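Local coordinates for ESX-1 secretion-associated protein EspB (Mycobacterium marinum, PDB 7P0Z) that is secreted in association with the mycobacterial ESX-1 system and assembles from seven copies into what is probably a channel-like structure, at residues G157-N160 / F161-S164; M214-L217 / Q218-A221. All coordinates share one frame; numbering follows the deposited sequence.

Interaction 1 of 2, residues G157-N160 / F161-S164; sequences GWNN and FNLS
Asn162 N donates to Trp158 O at 2.9 Å, nearly straight at the hydrogen (172°), and is one of four successive i to i+4 bonds that identify residues 157-164 as regular alpha helix. The bonds from Phe161 to Gly157 and from Leu163 to Asn159 continue the ladder. In the last of the four, Asn160 O receives Ser164 N at 2.9 Å. Ser164 OG turns back over the helix, placed between its own N and carbonyl carbon, and sits 3.1 Å from Asn160 O and equally far from Phe161 O. Both carbonyls are within reach of its one proton, so which one it favours is not settled.

Beyond the backbone, the contact is carried by Trp158 and Phe161, whose side chains run alongside each other on one flank. Trp158 CZ3 meets Phe161 CD2 at 3.8 Å; with the planes turned 85° and the centroid of the six-membered ring of Trp158 5.7 Å from that of Phe161, the pair is oblique. Phe161 reaches there because CG is anti to the backbone N (chi1 -167°). Leu62 of helix 42-81 and Pro30 pack on Phe161, while Val58 and Leu207 press on Trp158. Asn159 packs on Ala208 of helix 181-224 and also on Asn46 of a neighbouring subunit. The chemistry thus divides the helix: aromatic rings set against helix 42-81, Asn162 against Ala201 and Ala205 of helix 181-224, and Asn159 and Leu163 reaching the neighbouring subunit.

Interaction 2 of 2, residues M214-L217 / Q218-A221; sequences MAQL and QLWA
Trp220 N gives its hydrogen to Gln216 O over 2.9 Å at an N-H...O angle of 162°, and Ala221 N does the same to Leu217 O. With Gln218 bonded to Met214 and Leu219 to Ala215, the i to i+4 pattern is complete through residues 214-221, an uninterrupted length of helix 181-224.

The main side-chain meeting is Leu217 with Trp220, three residues on. Leu217 CD1 approaches the benzo part of the indole, 4.0 Å from Trp220 CE3, and the two side chains cross at a slant. In both, CG is anti to the backbone N (chi1 -174° and 171°), which brings the branched end of one to the ring of the other. A looser pairing joins Gln216 OE1 and Leu219 CD1, 4.1 Å apart.

Gln218 is turned away from this surface, and its buried amide is satisfied by Tyr265 OH of helix 244-268, which bonds to OE1, and by OE1 of Gln147, between helices 133-143 and 149-166, which bonds to NE2. Tyr265 also packs on Leu217 and Ala221. Across the assembly, Gln216 and Leu219 pack on Ser263 and Glu259 of a neighbouring subunit. Apolar contacts along the helix therefore coexist with a polar crosslink, in which the two-ended amide of Gln218 ties helix 181-224 to helix 244-268 and to the region of Gln147.

Overall arrangement
Interactions 1 and 2 lie on consecutive helices of the PPE region, 149-166 and 181-224, with centres 22 Å apart and nearest atoms about 11 Å apart, so they do not touch. The helices themselves do meet: Trp158 reaches Leu207, and Met214 reaches Met151. Interaction 1 is nearer the centre of the chain (9 Å against 17 Å), yet only partly buried, whereas interaction 2 is buried. Each is framed by four backbone bonds, but their side chains differ: paired aromatic rings facing helix 42-81 in 157-164, an aliphatic-indole contact and a bonded amide facing helix 244-268 in 214-221. Both also border a neighbouring subunit, joining the fold of one chain to the heptamer.

Interaction 1 of 2, residues G157-N160 / F161-S164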
loop_
_atom_site.group_PDB
_atom_site.type_symbol
_atom_site.label_atom_id
_atom_site.label_comp_id
_atom_site.label_asym_id
_atom_site.label_seq_id
_atom_site.Cartn_x
_atom_site.Cartn_y
_atom_site.Cartn_z
ATOM N N GLY A 157 -8.850 18.655 -29.633
ATOM C CA GLY A 157 -7.603 19.288 -29.999
ATOM C C GLY A 157 -6.435 18.763 -29.192
ATOM O O GLY A 157 -5.370 18.470 -29.737
ATOM N N TRP A 158 -6.627 18.596 -27.895
ATOM C CA TRP A 158 -5.503 18.154 -27.094
ATOM C C TRP A 158 -5.193 16.674 -27.285
ATOM O O TRP A 158 -4.032 16.285 -27.191
ATOM C CB TRP A 158 -5.736 18.502 -25.630
ATOM C CG TRP A 158 -5.424 19.927 -25.394
ATOM C CD1 TRP A 158 -6.308 20.932 -25.221
ATOM C CD2 TRP A 158 -4.134 20.522 -25.369
ATOM N NE1 TRP A 158 -5.659 22.116 -25.070
ATOM C CE2 TRP A 158 -4.316 21.893 -25.153
ATOM C CE3 TRP A 158 -2.838 20.027 -25.499
ATOM C CZ2 TRP A 158 -3.260 22.775 -25.066
ATOM C CZ3 TRP A 158 -1.795 20.897 -25.409
ATOM C CH2 TRP A 158 -2.007 22.261 -25.192
ATOM N N ASN A 159 -6.185 15.837 -27.575
ATOM C CA ASN A 159 -5.887 14.459 -27.941
ATOM C C ASN A 159 -5.129 14.379 -29.254
ATOM O O ASN A 159 -4.201 13.573 -29.396
ATOM C CB ASN A 159 -7.161 13.642 -28.024
ATOM C CG ASN A 159 -7.369 12.795 -26.829
ATOM O OD1 ASN A 159 -6.448 12.144 -26.360
ATOM N ND2 ASN A 159 -8.582 12.779 -26.320
ATOM N N ASN A 160 -5.514 15.193 -30.229
ATOM C CA ASN A 160 -4.756 15.224 -31.465
ATOM C C ASN A 160 -3.322 15.625 -31.197
ATOM O O ASN A 160 -2.398 15.049 -31.769
ATOM C CB ASN A 160 -5.386 16.179 -32.462
ATOM C CG ASN A 160 -6.671 15.673 -32.999
ATOM O OD1 ASN A 160 -6.930 14.481 -32.996
ATOM N ND2 ASN A 160 -7.502 16.579 -33.466
ATOM N N PHE A 161 -3.120 16.610 -30.330
ATOM C CA PHE A 161 -1.764 17.025 -30.018
ATOM C C PHE A 161 -0.976 15.915 -29.336
ATOM O O PHE A 161 0.198 15.707 -29.645
ATOM C CB PHE A 161 -1.775 18.278 -29.154
ATOM C CG PHE A 161 -0.447 18.925 -29.064
ATOM C CD1 PHE A 161 0.133 19.476 -30.184
ATOM C CD2 PHE A 161 0.266 18.903 -27.887
ATOM C CE1 PHE A 161 1.369 20.035 -30.115
ATOM C CE2 PHE A 161 1.506 19.467 -27.820
ATOM C CZ PHE A 161 2.057 20.034 -28.934
ATOM N N ASN A 162 -1.587 15.233 -28.374
ATOM C CA ASN A 162 -1.012 14.028 -27.785
ATOM C C ASN A 162 -0.479 13.075 -28.848
ATOM O O ASN A 162 0.692 12.679 -28.836
ATOM C CB ASN A 162 -2.083 13.341 -26.950
ATOM C CG ASN A 162 -1.627 12.046 -26.360
ATOM O OD1 ASN A 162 -0.449 11.788 -26.216
ATOM N ND2 ASN A 162 -2.571 11.174 -26.104
ATOM N N LEU A 163 -1.346 12.688 -29.775
ATOM C CA LEU A 163 -0.934 11.720 -30.778
ATOM C C LEU A 163 0.160 12.270 -31.674
ATOM O O LEU A 163 1.099 11.554 -32.031
ATOM C CB LEU A 163 -2.130 11.284 -31.606
ATOM C CG LEU A 163 -3.180 10.544 -30.800
ATOM C CD1 LEU A 163 -4.279 10.090 -31.720
ATOM C CD2 LEU A 163 -2.566 9.362 -30.083
ATOM N N SER A 164 0.059 13.533 -32.058
ATOM C CA SER A 164 1.036 14.052 -32.990
ATOM C C SER A 164 2.393 14.256 -32.330
ATOM O O SER A 164 3.418 14.168 -33.003
ATOM C CB SER A 164 0.514 15.326 -33.627
ATOM O OG SER A 164 0.308 16.314 -32.666
#

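Interaction 2 of 2, residues M214-L217 / Q218-A221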
loop_
_atom_site.group_PDB
_atom_site.type_symbol
_atom_site.label_atom_id
_atom_site.label_comp_id
_atom_site.label_asym_id
_atom_site.label_seq_id
_atom_site.Cartn_x
_atom_site.Cartn_y
_atom_site.Cartn_z
ATOM N N MET A 214 -15.288 16.748 -17.715
ATOM C CA MET A 214 -16.203 17.846 -17.458
ATOM C C MET A 214 -17.443 17.750 -18.327
ATOM O O MET A 214 -18.557 18.002 -17.864
ATOM C CB MET A 214 -15.507 19.179 -17.673
ATOM C CG MET A 214 -14.657 19.589 -16.506
ATOM S SD MET A 214 -15.518 19.535 -14.930
ATOM C CE MET A 214 -16.816 20.734 -15.193
ATOM N N ALA A 215 -17.271 17.390 -19.590
ATOM C CA ALA A 215 -18.439 17.217 -20.446
ATOM C C ALA A 215 -19.359 16.112 -19.928
ATOM O O ALA A 215 -20.588 16.276 -19.878
ATOM C CB ALA A 215 -17.992 16.933 -21.872
ATOM N N GLN A 216 -18.789 14.982 -19.529
ATOM C CA GLN A 216 -19.636 13.913 -19.025
ATOM C C GLN A 216 -20.299 14.299 -17.718
ATOM O O GLN A 216 -21.424 13.882 -17.447
ATOM C CB GLN A 216 -18.846 12.629 -18.858
ATOM C CG GLN A 216 -18.369 12.137 -20.154
ATOM C CD GLN A 216 -19.475 12.115 -21.176
ATOM O OE1 GLN A 216 -19.492 12.920 -22.102
ATOM N NE2 GLN A 216 -20.411 11.200 -21.013
ATOM N N LEU A 217 -19.613 15.075 -16.890
ATOM C CA LEU A 217 -20.218 15.553 -15.662
ATOM C C LEU A 217 -21.409 16.441 -15.955
ATOM O O LEU A 217 -22.431 16.365 -15.270
ATOM C CB LEU A 217 -19.193 16.315 -14.837
ATOM C CG LEU A 217 -19.701 16.735 -13.457
ATOM C CD1 LEU A 217 -20.023 15.523 -12.593
ATOM C CD2 LEU A 217 -18.734 17.667 -12.766
ATOM N N GLN A 218 -21.287 17.301 -16.954
ATOM C CA GLN A 218 -22.410 18.145 -17.313
ATOM C C GLN A 218 -23.606 17.313 -17.744
ATOM O O GLN A 218 -24.737 17.580 -17.331
ATOM C CB GLN A 218 -22.005 19.111 -18.412
ATOM C CG GLN A 218 -23.092 20.078 -18.798
ATOM C CD GLN A 218 -23.465 21.019 -17.668
ATOM O OE1 GLN A 218 -22.678 21.266 -16.767
ATOM N NE2 GLN A 218 -24.662 21.560 -17.728
ATOM N N LEU A 219 -23.378 16.287 -18.554
ATOM C CA LEU A 219 -24.496 15.441 -18.952
ATOM C C LEU A 219 -25.108 14.721 -17.758
ATOM O O LEU A 219 -26.337 14.641 -17.629
ATOM C CB LEU A 219 -24.050 14.435 -19.999
ATOM C CG LEU A 219 -23.653 15.078 -21.310
ATOM C CD1 LEU A 219 -23.429 14.017 -22.341
ATOM C CD2 LEU A 219 -24.692 16.054 -21.752
ATOM N N TRP A 220 -24.271 14.176 -16.891
ATOM C CA TRP A 220 -24.762 13.429 -15.746
ATOM C C TRP A 220 -25.607 14.310 -14.845
ATOM O O TRP A 220 -26.666 13.897 -14.356
ATOM C CB TRP A 220 -23.580 12.864 -14.983
ATOM C CG TRP A 220 -23.931 12.273 -13.722
ATOM C CD1 TRP A 220 -24.249 10.990 -13.496
ATOM C CD2 TRP A 220 -23.997 12.934 -12.470
ATOM N NE1 TRP A 220 -24.515 10.795 -12.179
ATOM C CE2 TRP A 220 -24.371 11.982 -11.523
ATOM C CE3 TRP A 220 -23.782 14.246 -12.057
ATOM C CZ2 TRP A 220 -24.532 12.288 -10.196
ATOM C CZ3 TRP A 220 -23.948 14.548 -10.749
ATOM C CH2 TRP A 220 -24.330 13.579 -9.830
ATOM N N ALA A 221 -25.157 15.530 -14.622
ATOM C CA ALA A 221 -25.903 16.444 -13.787
ATOM C C ALA A 221 -27.190 16.862 -14.459
ATOM O O ALA A 221 -28.195 17.103 -13.792
ATOM C CB ALA A 221 -25.054 17.666 -13.474
#